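Local coordinates for GDSL-like Lipase/Acylhydrolase family protein (Neisseria meningitidis, PDB 4K7J) that probably hydrolyses O-acetyl esters of peptidoglycan, using the catalytic triad of an SGNH-family esterase, at residues 55-60 with 233-238; 68-73 with 211-216; 243-248 with 271-276; 84-89 with 100-105. All blocks are in the same frame, centred on the assembly; numbering follows the deposited sequence.

In the fold
Contacts 1, 2 and 3 share one sheet, in which strands 242-246, 53-60 and 208-215 run side by side and parallel. Contacts 1 and 3 are close, their centres about 9 Å apart, and are laced by the bond from Ile244 N to Leu57 O at 2.8 Å. Contact 2 lies on the other face, its centre about 13 Å from that of contact 1. Contact 4 belongs to the chain inserted between helix 68-81 and strand 208-215; Trp88 N bonds to Ser212 OG at 2.8 Å, tying it to the sheet edge. The family's active-site signatures probably start at Gly60 and Gly248, at the C-terminal ends of two of these strands.

Contact 1 of 4, residues 55-60 with 233-238; sequences RILQIG and NDLAQT
Leu235, the last residue but one of helix 231-236, meets Leu57 on one face of strand 53-60. Its CG stands anti to the backbone N (chi1 178°), which swings CD1 in toward the strand until it lies 3.9 Å from CD2 of Leu57. The two leucines pass each other at a slant, branch against branch.

Thr238 then does the rest of the touching. Its OG1 gives a hydrogen bond of 2.7 Å to Leu235 O, in the plane of the carbonyl, while its backbone N reaches the same oxygen at 3.1 Å; two donors thus grip one acceptor where the helix runs out. The same hydroxyl accepts from Ala240 N, so it has two partners, Leu235 O and Ala240 N, which hold its rotation. Held in this way, Thr238 lays its CG2 4.0 Å from Leu57 CD2, the two side chains crossing nearly at a right angle. Its carbonyl O also sits 3.5 Å from CD of Arg55, a van der Waals contact; the polar partner of that oxygen is the indole NE1 of Trp88, and the Arg55 guanidinium pairs with Glu203.

The end of helix 231-236 and the turn after it thus pack on one face of the mostly parallel central sheet of the alpha/beta SGNH-hydrolase fold, just before strand 242-246 enters the sheet beside 53-60. Met214 of strand 208-215, on the other flank of 53-60, touches Leu57, and Leu277 touches Leu235.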
loop_
_atom_site.group_PDB
_atom_site.type_symbol
_atom_site.label_atom_id
_atom_site.label_comp_id
_atom_site.label_asym_id
_atom_site.label_seq_id
_atom_site.Cartn_x
_atom_site.Cartn_y
_atom_site.Cartn_z
ATOM N N ARG A 55 1.005 10.586 5.960
ATOM C CA ARG A 55 0.958 9.141 5.747
ATOM C C ARG A 55 0.416 8.787 4.370
ATOM O O ARG A 55 -0.757 9.033 4.069
ATOM C CB ARG A 55 0.108 8.468 6.833
ATOM C CG ARG A 55 0.675 8.598 8.243
ATOM C CD ARG A 55 -0.303 8.086 9.298
ATOM N NE ARG A 55 0.158 8.429 10.641
ATOM C CZ ARG A 55 -0.206 9.527 11.295
ATOM N NH1 ARG A 55 -1.050 10.384 10.740
ATOM N NH2 ARG A 55 0.265 9.761 12.509
ATOM N N ILE A 56 1.288 8.217 3.545
ATOM C CA ILE A 56 0.925 7.745 2.212
ATOM C C ILE A 56 0.726 6.233 2.282
ATOM O O ILE A 56 1.609 5.513 2.755
ATOM C CB ILE A 56 2.057 8.061 1.194
ATOM C CG1 ILE A 56 2.204 9.568 1.003
ATOM C CG2 ILE A 56 1.794 7.394 -0.162
ATOM C CD1 ILE A 56 3.428 9.951 0.147
ATOM N N LEU A 57 -0.431 5.755 1.823
ATOM C CA LEU A 57 -0.760 4.329 1.887
ATOM C C LEU A 57 -1.065 3.752 0.498
ATOM O O LEU A 57 -2.071 4.098 -0.118
ATOM C CB LEU A 57 -1.973 4.110 2.800
ATOM C CG LEU A 57 -2.562 2.701 2.888
ATOM C CD1 LEU A 57 -1.501 1.729 3.398
ATOM C CD2 LEU A 57 -3.812 2.690 3.806
ATOM N N GLN A 58 -0.212 2.856 0.014
ATOM C CA GLN A 58 -0.452 2.255 -1.288
ATOM C C GLN A 58 -1.008 0.839 -1.170
ATOM O O GLN A 58 -0.370 -0.062 -0.603
ATOM C CB GLN A 58 0.821 2.253 -2.147
ATOM C CG GLN A 58 0.572 1.643 -3.529
ATOM C CD GLN A 58 1.612 2.046 -4.548
ATOM O OE1 GLN A 58 2.064 3.195 -4.570
ATOM N NE2 GLN A 58 2.003 1.102 -5.404
ATOM N N ILE A 59 -2.201 0.651 -1.718
ATOM C CA ILE A 59 -2.888 -0.626 -1.658
ATOM C C ILE A 59 -3.014 -1.129 -3.078
ATOM O O ILE A 59 -3.513 -0.409 -3.942
ATOM C CB ILE A 59 -4.288 -0.474 -1.031
ATOM C CG1 ILE A 59 -4.209 0.396 0.230
ATOM C CG2 ILE A 59 -4.922 -1.866 -0.737
ATOM C CD1 ILE A 59 -5.569 0.823 0.784
ATOM N N GLY A 60 -2.538 -2.343 -3.338
ATOM C CA GLY A 60 -2.525 -2.846 -4.701
ATOM C C GLY A 60 -2.196 -4.318 -4.889
ATOM O O GLY A 60 -2.497 -5.146 -4.036
ATOM N N ASN A 233 -13.484 0.767 8.678
ATOM C CA ASN A 233 -13.076 1.253 9.996
ATOM C C ASN A 233 -11.587 1.016 10.246
ATOM O O ASN A 233 -10.929 1.829 10.909
ATOM C CB ASN A 233 -13.925 0.645 11.118
ATOM C CG ASN A 233 -15.410 0.936 10.950
ATOM O OD1 ASN A 233 -15.800 1.909 10.301
ATOM N ND2 ASN A 233 -16.244 0.080 11.522
ATOM N N ASP A 234 -11.048 -0.081 9.710
ATOM C CA ASP A 234 -9.593 -0.274 9.729
ATOM C C ASP A 234 -8.897 0.826 8.900
ATOM O O ASP A 234 -7.868 1.366 9.300
ATOM C CB ASP A 234 -9.190 -1.661 9.184
ATOM C CG ASP A 234 -9.766 -2.825 9.993
ATOM O OD1 ASP A 234 -10.086 -2.658 11.197
ATOM O OD2 ASP A 234 -9.890 -3.934 9.413
ATOM N N LEU A 235 -9.451 1.148 7.734
ATOM C CA LEU A 235 -8.876 2.204 6.896
ATOM C C LEU A 235 -8.884 3.561 7.615
ATOM O O LEU A 235 -7.891 4.300 7.599
ATOM C CB LEU A 235 -9.632 2.311 5.568
ATOM C CG LEU A 235 -9.136 3.418 4.634
ATOM C CD1 LEU A 235 -7.696 3.202 4.233
ATOM C CD2 LEU A 235 -10.025 3.540 3.421
ATOM N N ALA A 236 -10.013 3.875 8.248
ATOM C CA ALA A 236 -10.131 5.091 9.044
ATOM C C ALA A 236 -8.995 5.196 10.061
ATOM O O ALA A 236 -8.524 6.286 10.354
ATOM C CB ALA A 236 -11.502 5.146 9.752
ATOM N N GLN A 237 -8.534 4.056 10.573
ATOM C CA GLN A 237 -7.552 4.070 11.652
ATOM C C GLN A 237 -6.113 3.981 11.182
ATOM O O GLN A 237 -5.225 3.898 12.014
ATOM C CB GLN A 237 -7.826 2.941 12.654
ATOM C CG GLN A 237 -9.103 3.117 13.433
ATOM C CD GLN A 237 -9.384 1.951 14.345
ATOM O OE1 GLN A 237 -8.972 1.943 15.504
ATOM N NE2 GLN A 237 -10.086 0.951 13.826
ATOM N N THR A 238 -5.879 3.977 9.869
ATOM C CA THR A 238 -4.504 3.959 9.346
ATOM C C THR A 238 -3.887 5.341 9.464
ATOM O O THR A 238 -2.660 5.489 9.508
ATOM C CB THR A 238 -4.429 3.576 7.849
ATOM O OG1 THR A 238 -5.247 4.465 7.080
ATOM C CG2 THR A 238 -4.876 2.145 7.615
#

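Contact 2 of 4, residues 68-73 with 211-216; sequences FFTDSL and VSAMGI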
loop_
_atom_site.group_PDB
_atom_site.type_symbol
_atom_site.label_atom_id
_atom_site.label_comp_id
_atom_site.label_asym_id
_atom_site.label_seq_id
_atom_site.Cartn_x
_atom_site.Cartn_y
_atom_site.Cartn_z
ATOM N N PHE A 68 9.332 -2.945 -4.420
ATOM C CA PHE A 68 10.344 -2.225 -5.214
ATOM C C PHE A 68 9.858 -0.849 -5.688
ATOM O O PHE A 68 10.632 0.102 -5.773
ATOM C CB PHE A 68 10.849 -3.068 -6.393
ATOM C CG PHE A 68 11.741 -4.201 -5.977
ATOM C CD1 PHE A 68 13.037 -3.955 -5.540
ATOM C CD2 PHE A 68 11.288 -5.504 -6.006
ATOM C CE1 PHE A 68 13.867 -5.000 -5.151
ATOM C CE2 PHE A 68 12.109 -6.552 -5.608
ATOM C CZ PHE A 68 13.399 -6.300 -5.189
ATOM N N PHE A 69 8.567 -0.747 -5.973
ATOM C CA PHE A 69 7.970 0.513 -6.418
ATOM C C PHE A 69 7.779 1.417 -5.214
ATOM O O PHE A 69 8.251 2.553 -5.186
ATOM C CB PHE A 69 6.620 0.229 -7.100
ATOM C CG PHE A 69 5.942 1.443 -7.685
ATOM C CD1 PHE A 69 5.162 2.272 -6.895
ATOM C CD2 PHE A 69 6.039 1.725 -9.038
ATOM C CE1 PHE A 69 4.511 3.369 -7.443
ATOM C CE2 PHE A 69 5.395 2.825 -9.587
ATOM C CZ PHE A 69 4.635 3.641 -8.794
ATOM N N THR A 70 7.093 0.907 -4.201
ATOM C CA THR A 70 6.795 1.724 -3.020
ATOM C C THR A 70 8.044 2.129 -2.212
ATOM O O THR A 70 8.069 3.188 -1.597
ATOM C CB THR A 70 5.767 1.022 -2.123
ATOM O OG1 THR A 70 6.069 -0.373 -2.081
ATOM C CG2 THR A 70 4.365 1.187 -2.706
ATOM N N ASP A 71 9.091 1.311 -2.229
ATOM C CA ASP A 71 10.286 1.671 -1.477
ATOM C C ASP A 71 11.059 2.779 -2.177
ATOM O O ASP A 71 11.728 3.585 -1.528
ATOM C CB ASP A 71 11.197 0.470 -1.239
ATOM C CG ASP A 71 12.371 0.811 -0.338
ATOM O OD1 ASP A 71 12.136 1.300 0.794
ATOM O OD2 ASP A 71 13.522 0.617 -0.774
ATOM N N SER A 72 10.959 2.830 -3.501
ATOM C CA SER A 72 11.633 3.886 -4.250
ATOM C C SER A 72 10.912 5.201 -3.979
ATOM O O SER A 72 11.539 6.228 -3.719
ATOM C CB SER A 72 11.672 3.561 -5.743
ATOM O OG SER A 72 11.981 4.720 -6.500
ATOM N N LEU A 73 9.584 5.146 -4.008
ATOM C CA LEU A 73 8.747 6.280 -3.646
ATOM C C LEU A 73 9.053 6.719 -2.207
ATOM O O LEU A 73 9.197 7.918 -1.914
ATOM C CB LEU A 73 7.273 5.894 -3.784
ATOM C CG LEU A 73 6.224 6.992 -3.639
ATOM C CD1 LEU A 73 6.370 7.968 -4.788
ATOM C CD2 LEU A 73 4.824 6.380 -3.624
ATOM N N VAL A 211 5.590 5.844 3.836
ATOM C CA VAL A 211 4.962 5.172 2.705
ATOM C C VAL A 211 4.736 3.707 3.067
ATOM O O VAL A 211 5.682 2.957 3.294
ATOM C CB VAL A 211 5.809 5.280 1.430
ATOM C CG1 VAL A 211 5.162 4.471 0.310
ATOM C CG2 VAL A 211 5.976 6.755 1.011
ATOM N N SER A 212 3.471 3.323 3.165
ATOM C CA SER A 212 3.101 1.972 3.569
ATOM C C SER A 212 2.616 1.197 2.352
ATOM O O SER A 212 1.860 1.731 1.542
ATOM C CB SER A 212 1.987 2.028 4.625
ATOM O OG SER A 212 2.435 2.622 5.839
ATOM N N ALA A 213 3.045 -0.058 2.221
ATOM C CA ALA A 213 2.665 -0.879 1.070
ATOM C C ALA A 213 1.737 -2.002 1.488
ATOM O O ALA A 213 2.132 -2.862 2.267
ATOM C CB ALA A 213 3.920 -1.457 0.401
ATOM N N MET A 214 0.505 -1.988 0.986
ATOM C CA MET A 214 -0.447 -3.057 1.254
ATOM C C MET A 214 -0.773 -3.764 -0.045
ATOM O O MET A 214 -1.837 -3.539 -0.628
ATOM C CB MET A 214 -1.757 -2.517 1.850
ATOM C CG MET A 214 -1.647 -1.980 3.244
ATOM S SD MET A 214 -3.261 -1.762 4.014
ATOM C CE MET A 214 -2.692 -1.467 5.682
ATOM N N GLY A 215 0.146 -4.609 -0.492
ATOM C CA GLY A 215 -0.032 -5.359 -1.719
ATOM C C GLY A 215 -0.354 -6.821 -1.500
ATOM O O GLY A 215 0.039 -7.418 -0.497
ATOM N N ILE A 216 -1.074 -7.396 -2.463
ATOM C CA ILE A 216 -1.383 -8.817 -2.472
ATOM C C ILE A 216 -1.165 -9.344 -3.883
ATOM O O ILE A 216 -1.828 -8.886 -4.811
ATOM C CB ILE A 216 -2.861 -9.074 -2.126
ATOM C CG1 ILE A 216 -3.186 -8.679 -0.681
ATOM C CG2 ILE A 216 -3.187 -10.550 -2.353
ATOM C CD1 ILE A 216 -2.750 -9.736 0.343
#
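Thr70 and Leu73 of helix 68-73 pack on Val211 and Ala213 in a buried helix-on-sheet contact at the edge of the central sheet. The helix runs almost exactly antiparallel to strand 211-215 (172° between their directions), with the axes 8.3 Å apart. That is the geometry of a beta-alpha-beta crossover: strand 53-60 leads, by way of the short helix 62-65, into helix 68-81, and strand 208-215 returns beside the first strand in the same sense, although a long insertion separates helix from strand.

Thr70 faces Ala213, with OG1 3.5 Å from Ala213 CB. The hydroxyl hydrogen-bonds with Asp67 OD1. Val211 turns CG1 anti to its own N (chi1 176°), and this branch comes up against the helix backbone, 3.7 Å from Thr70 O. A turn further on, Leu73 CD2 reaches the same methyl more loosely, at 4.4 Å.

Arg74, next along the helix, donates from NH1 to Val211 O, a polar tie beside the methyls. No hydrogen bond forms between the two segments, which meet by van der Waals contact alone, of methyls with one another and with the two oxygens of Thr70; Asp67, three residues earlier, satisfies the buried threonine hydroxyl.

Contact 3 of 4, residues 243-248 with 271-276; sequences VILSYG and RQIRDS
Ile273 carries the helix side of the contact between 271-276 and strand 243-246, and its two arms divide between two strand residues. The longer arm points straight at Leu245: the side chains approach tip to tip, with Ile273 CD1 3.9 Å from Leu245 CD1 and 4.1 Å from Leu245 CD2, so that the isoleucine methyl faces the fork of the leucine. Its extended second torsion (chi2 166°) carries CD1 this far from the helix. The shorter arm, CG2, stands anti to the backbone N and turns instead to Val243, meeting its CG2 at 4.2 Å. Val243 and Leu245 are two apart in the strand and hence on the same face, whereas Ile244 between them serves the other side of the sheet.

The helix backbone behind this contact is tied up on its own account. Gln272 O accepts from both OG and N of Ser276, each at 2.9 Å, and the two donors arrive from opposite faces of the carbonyl plane. Further out, Trp224 touches Leu245, Leu277 touches Val243, and Ile282 and Leu235 touch Ile273. Helix 259-276 thereby links strand 242-246 to its parallel neighbour 281-286, a beta-alpha-beta unit. Just past the strand, Gly248 opens a Gly-Thr-Asn sequence, as in the segment that supplies an oxyanion-hole asparagine in SGNH hydrolases.

Across the two segments only methyl groups meet and no hydrogen bond forms, so the contact rests on dispersion and the exclusion of water, with one isoleucine supplying all the contact from the helix side.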
loop_
_atom_site.group_PDB
_atom_site.type_symbol
_atom_site.label_atom_id
_atom_site.label_comp_id
_atom_site.label_asym_id
_atom_site.label_seq_id
_atom_site.Cartn_x
_atom_site.Cartn_y
_atom_site.Cartn_z
ATOM N N VAL A 243 -4.192 8.081 -0.173
ATOM C CA VAL A 243 -4.402 6.669 -0.467
ATOM C C VAL A 243 -4.115 6.427 -1.939
ATOM O O VAL A 243 -4.747 7.032 -2.811
ATOM C CB VAL A 243 -5.851 6.243 -0.175
ATOM C CG1 VAL A 243 -6.089 4.774 -0.601
ATOM C CG2 VAL A 243 -6.179 6.445 1.292
ATOM N N ILE A 244 -3.153 5.557 -2.220
ATOM C CA ILE A 244 -2.842 5.198 -3.594
ATOM C C ILE A 244 -3.414 3.827 -3.888
ATOM O O ILE A 244 -3.094 2.838 -3.203
ATOM C CB ILE A 244 -1.320 5.170 -3.856
ATOM C CG1 ILE A 244 -0.693 6.511 -3.477
ATOM C CG2 ILE A 244 -1.032 4.807 -5.315
ATOM C CD1 ILE A 244 0.814 6.620 -3.767
ATOM N N LEU A 245 -4.271 3.765 -4.897
ATOM C CA LEU A 245 -4.821 2.491 -5.354
ATOM C C LEU A 245 -4.093 2.080 -6.624
ATOM O O LEU A 245 -4.116 2.795 -7.635
ATOM C CB LEU A 245 -6.319 2.626 -5.632
ATOM C CG LEU A 245 -7.191 3.060 -4.459
ATOM C CD1 LEU A 245 -8.596 3.397 -4.947
ATOM C CD2 LEU A 245 -7.241 1.990 -3.364
ATOM N N SER A 246 -3.421 0.939 -6.575
ATOM C CA SER A 246 -2.652 0.480 -7.730
ATOM C C SER A 246 -3.074 -0.932 -8.138
ATOM O O SER A 246 -2.495 -1.916 -7.693
ATOM C CB SER A 246 -1.141 0.553 -7.433
ATOM O OG SER A 246 -0.366 0.078 -8.528
ATOM N N TYR A 247 -4.107 -1.020 -8.975
ATOM C CA TYR A 247 -4.594 -2.292 -9.475
ATOM C C TYR A 247 -4.752 -2.170 -10.984
ATOM O O TYR A 247 -4.358 -1.171 -11.564
ATOM C CB TYR A 247 -5.940 -2.650 -8.843
ATOM C CG TYR A 247 -5.923 -2.910 -7.335
ATOM C CD1 TYR A 247 -5.664 -4.178 -6.829
ATOM C CD2 TYR A 247 -6.222 -1.896 -6.435
ATOM C CE1 TYR A 247 -5.676 -4.423 -5.466
ATOM C CE2 TYR A 247 -6.242 -2.125 -5.065
ATOM C CZ TYR A 247 -5.971 -3.393 -4.586
ATOM O OH TYR A 247 -5.988 -3.628 -3.228
ATOM N N GLY A 248 -5.323 -3.179 -11.624
ATOM C CA GLY A 248 -5.620 -3.059 -13.042
ATOM C C GLY A 248 -5.016 -4.168 -13.864
ATOM O O GLY A 248 -5.639 -4.664 -14.797
ATOM N N ARG A 271 -15.860 6.209 -3.033
ATOM C CA ARG A 271 -16.837 6.843 -2.152
ATOM C C ARG A 271 -16.597 6.428 -0.703
ATOM O O ARG A 271 -16.516 7.265 0.211
ATOM C CB ARG A 271 -18.249 6.422 -2.572
ATOM C CG ARG A 271 -19.332 7.411 -2.212
ATOM C CD ARG A 271 -20.729 6.774 -2.224
ATOM N NE ARG A 271 -20.907 5.710 -3.218
ATOM C CZ ARG A 271 -20.913 5.887 -4.542
ATOM N NH1 ARG A 271 -20.717 7.093 -5.064
ATOM N NH2 ARG A 271 -21.097 4.847 -5.353
ATOM N N GLN A 272 -16.467 5.122 -0.498
ATOM C CA GLN A 272 -16.228 4.598 0.835
ATOM C C GLN A 272 -14.922 5.065 1.461
ATOM O O GLN A 272 -14.881 5.374 2.658
ATOM C CB GLN A 272 -16.362 3.083 0.835
ATOM C CG GLN A 272 -17.812 2.667 0.655
ATOM C CD GLN A 272 -17.972 1.194 0.398
ATOM O OE1 GLN A 272 -17.311 0.366 1.022
ATOM N NE2 GLN A 272 -18.851 0.853 -0.538
ATOM N N ILE A 273 -13.864 5.144 0.657
ATOM C CA ILE A 273 -12.601 5.688 1.138
ATOM C C ILE A 273 -12.778 7.135 1.608
ATOM O O ILE A 273 -12.278 7.522 2.667
ATOM C CB ILE A 273 -11.492 5.623 0.044
ATOM C CG1 ILE A 273 -11.076 4.168 -0.214
ATOM C CG2 ILE A 273 -10.297 6.468 0.448
ATOM C CD1 ILE A 273 -10.238 3.973 -1.493
ATOM N N ARG A 274 -13.505 7.926 0.826
ATOM C CA ARG A 274 -13.744 9.331 1.176
ATOM C C ARG A 274 -14.563 9.472 2.451
ATOM O O ARG A 274 -14.253 10.307 3.291
ATOM C CB ARG A 274 -14.433 10.074 0.034
ATOM C CG ARG A 274 -13.573 10.240 -1.202
ATOM C CD ARG A 274 -14.100 11.367 -2.075
ATOM N NE ARG A 274 -13.252 11.588 -3.244
ATOM C CZ ARG A 274 -12.043 12.136 -3.184
ATOM N NH1 ARG A 274 -11.547 12.507 -2.007
ATOM N NH2 ARG A 274 -11.323 12.315 -4.292
ATOM N N ASP A 275 -15.596 8.648 2.596
ATOM C CA ASP A 275 -16.385 8.630 3.832
ATOM C C ASP A 275 -15.505 8.267 5.023
ATOM O O ASP A 275 -15.623 8.864 6.092
ATOM C CB ASP A 275 -17.543 7.621 3.754
ATOM C CG ASP A 275 -18.586 7.981 2.701
ATOM O OD1 ASP A 275 -18.531 9.095 2.128
ATOM O OD2 ASP A 275 -19.477 7.135 2.456
ATOM N N SER A 276 -14.619 7.289 4.833
ATOM C CA SER A 276 -13.818 6.767 5.939
ATOM C C SER A 276 -12.649 7.671 6.296
ATOM O O SER A 276 -12.235 7.724 7.454
ATOM C CB SER A 276 -13.313 5.348 5.639
ATOM O OG SER A 276 -14.404 4.477 5.398
#

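Contact 4 of 4, residues 84-89 with 100-105; sequences GGIGWV and AAVRHN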
loop_
_atom_site.group_PDB
_atom_site.type_symbol
_atom_site.label_atom_id
_atom_site.label_comp_id
_atom_site.label_asym_id
_atom_site.label_seq_id
_atom_site.Cartn_x
_atom_site.Cartn_y
_atom_site.Cartn_z
ATOM N N GLY A 84 9.647 10.102 8.075
ATOM C CA GLY A 84 8.674 9.881 9.131
ATOM C C GLY A 84 8.653 8.466 9.692
ATOM O O GLY A 84 7.835 8.160 10.554
ATOM N N GLY A 85 9.540 7.604 9.210
ATOM C CA GLY A 85 9.596 6.229 9.681
ATOM C C GLY A 85 9.123 5.194 8.668
ATOM O O GLY A 85 8.717 5.518 7.537
ATOM N N ILE A 86 9.158 3.931 9.071
ATOM C CA ILE A 86 8.853 2.853 8.138
ATOM C C ILE A 86 7.365 2.677 7.832
ATOM O O ILE A 86 7.004 2.167 6.772
ATOM C CB ILE A 86 9.442 1.532 8.605
ATOM C CG1 ILE A 86 8.816 1.116 9.924
ATOM C CG2 ILE A 86 10.951 1.655 8.747
ATOM C CD1 ILE A 86 8.859 -0.348 10.141
ATOM N N GLY A 87 6.505 3.103 8.752
ATOM C CA GLY A 87 5.072 3.035 8.535
ATOM C C GLY A 87 4.458 1.686 8.864
ATOM O O GLY A 87 4.963 0.958 9.729
ATOM N N TRP A 88 3.363 1.370 8.172
ATOM C CA TRP A 88 2.636 0.116 8.350
ATOM C C TRP A 88 3.333 -1.007 7.594
ATOM O O TRP A 88 3.425 -0.953 6.363
ATOM C CB TRP A 88 1.203 0.240 7.817
ATOM C CG TRP A 88 0.300 1.179 8.599
ATOM C CD1 TRP A 88 -0.037 2.462 8.272
ATOM C CD2 TRP A 88 -0.386 0.884 9.828
ATOM N NE1 TRP A 88 -0.895 2.986 9.221
ATOM C CE2 TRP A 88 -1.118 2.040 10.190
ATOM C CE3 TRP A 88 -0.441 -0.241 10.663
ATOM C CZ2 TRP A 88 -1.904 2.103 11.349
ATOM C CZ3 TRP A 88 -1.223 -0.185 11.816
ATOM C CH2 TRP A 88 -1.943 0.984 12.150
ATOM N N VAL A 89 3.804 -2.027 8.318
ATOM C CA VAL A 89 4.487 -3.168 7.699
ATOM C C VAL A 89 3.884 -4.535 8.085
ATOM O O VAL A 89 3.066 -4.625 8.993
ATOM C CB VAL A 89 5.981 -3.151 8.043
ATOM C CG1 VAL A 89 6.559 -1.762 7.772
ATOM C CG2 VAL A 89 6.196 -3.534 9.500
ATOM N N ALA A 100 10.768 -3.929 2.190
ATOM C CA ALA A 100 12.154 -3.480 2.041
ATOM C C ALA A 100 12.705 -2.856 3.322
ATOM O O ALA A 100 13.906 -2.936 3.592
ATOM C CB ALA A 100 12.278 -2.504 0.886
ATOM N N ALA A 101 11.815 -2.248 4.105
ATOM C CA ALA A 101 12.206 -1.403 5.240
ATOM C C ALA A 101 12.426 -2.139 6.569
ATOM O O ALA A 101 13.008 -1.572 7.495
ATOM C CB ALA A 101 11.183 -0.286 5.430
ATOM N N VAL A 102 11.948 -3.375 6.675
ATOM C CA VAL A 102 12.176 -4.177 7.878
ATOM C C VAL A 102 12.466 -5.633 7.580
ATOM O O VAL A 102 12.095 -6.151 6.527
ATOM C CB VAL A 102 10.975 -4.167 8.843
ATOM C CG1 VAL A 102 11.030 -2.973 9.741
ATOM C CG2 VAL A 102 9.662 -4.252 8.077
ATOM N N ARG A 103 13.103 -6.290 8.542
ATOM C CA ARG A 103 13.377 -7.717 8.472
ATOM C C ARG A 103 12.678 -8.410 9.633
ATOM O O ARG A 103 12.604 -7.858 10.729
ATOM C CB ARG A 103 14.880 -7.970 8.524
ATOM C CG ARG A 103 15.638 -7.309 7.379
ATOM C CD ARG A 103 17.119 -7.683 7.367
ATOM N NE ARG A 103 17.894 -6.958 8.373
ATOM C CZ ARG A 103 18.174 -7.426 9.585
ATOM N NH1 ARG A 103 17.740 -8.626 9.952
ATOM N NH2 ARG A 103 18.888 -6.690 10.429
ATOM N N HIS A 104 12.164 -9.614 9.385
ATOM C CA HIS A 104 11.394 -10.353 10.379
ATOM C C HIS A 104 12.139 -11.585 10.871
ATOM O O HIS A 104 12.732 -12.325 10.089
ATOM C CB HIS A 104 10.055 -10.811 9.795
ATOM C CG HIS A 104 9.109 -9.697 9.463
ATOM N ND1 HIS A 104 9.152 -9.018 8.264
ATOM C CD2 HIS A 104 8.079 -9.164 10.163
ATOM C CE1 HIS A 104 8.194 -8.108 8.244
ATOM N NE2 HIS A 104 7.527 -8.177 9.380
ATOM N N ASN A 105 12.085 -11.809 12.174
ATOM C CA ASN A 105 12.643 -13.015 12.773
ATOM C C ASN A 105 11.751 -13.486 13.917
ATOM O O ASN A 105 11.780 -12.919 15.001
ATOM C CB ASN A 105 14.054 -12.737 13.296
ATOM C CG ASN A 105 14.596 -13.872 14.148
ATOM O OD1 ASN A 105 14.325 -15.050 13.892
ATOM N ND2 ASN A 105 15.362 -13.518 15.176
#
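Ile86 and Val89 pack against Val102 and Ala101, and the contact begins at a classic beta bulge, in which Ile86 and Gly87 both face Ile202 of strand 195-203. Ile86 CG2 lies 3.9 Å from Ala101 CB, while CG1 takes the crowded position between backbone N and carbonyl carbon (chi1 63°) and sends CD1 to Val102, the two side chains crossing at about a right angle. Beside it Val89 meets the second branch of Val102 tip to tip, CG2 to CG2 at 3.8 Å, with Val89 CB at the same distance from that methyl. Val102 is therefore shared, one methyl to each partner.

In the next shell, backbone bonds of Gly87 with Ile202 and of Val89 with Ile200 hold the first segment along strand 195-203, before and after the corner at Trp88. Leu137 of strand 133-139 and Met99 pack on Val89. A backbone bond joins Ala101 to Ser140, and His104 NE2 bonds to Tyr90 O, bringing strand 102-106 back to the chain just beyond Val89.

The contact joins the chain leading from helix 68-81 along strand 195-203 to an edge strand of the sheet that contains 133-139, in a region of two antiparallel sheets that probably corresponds to the N-terminal family of peptidoglycan O-acetylesterases. Packing is tightest on the isoleucine side, where Ile86 CD1 presses to 3.4 Å from Val102 CG1, closer than methyls usually sit.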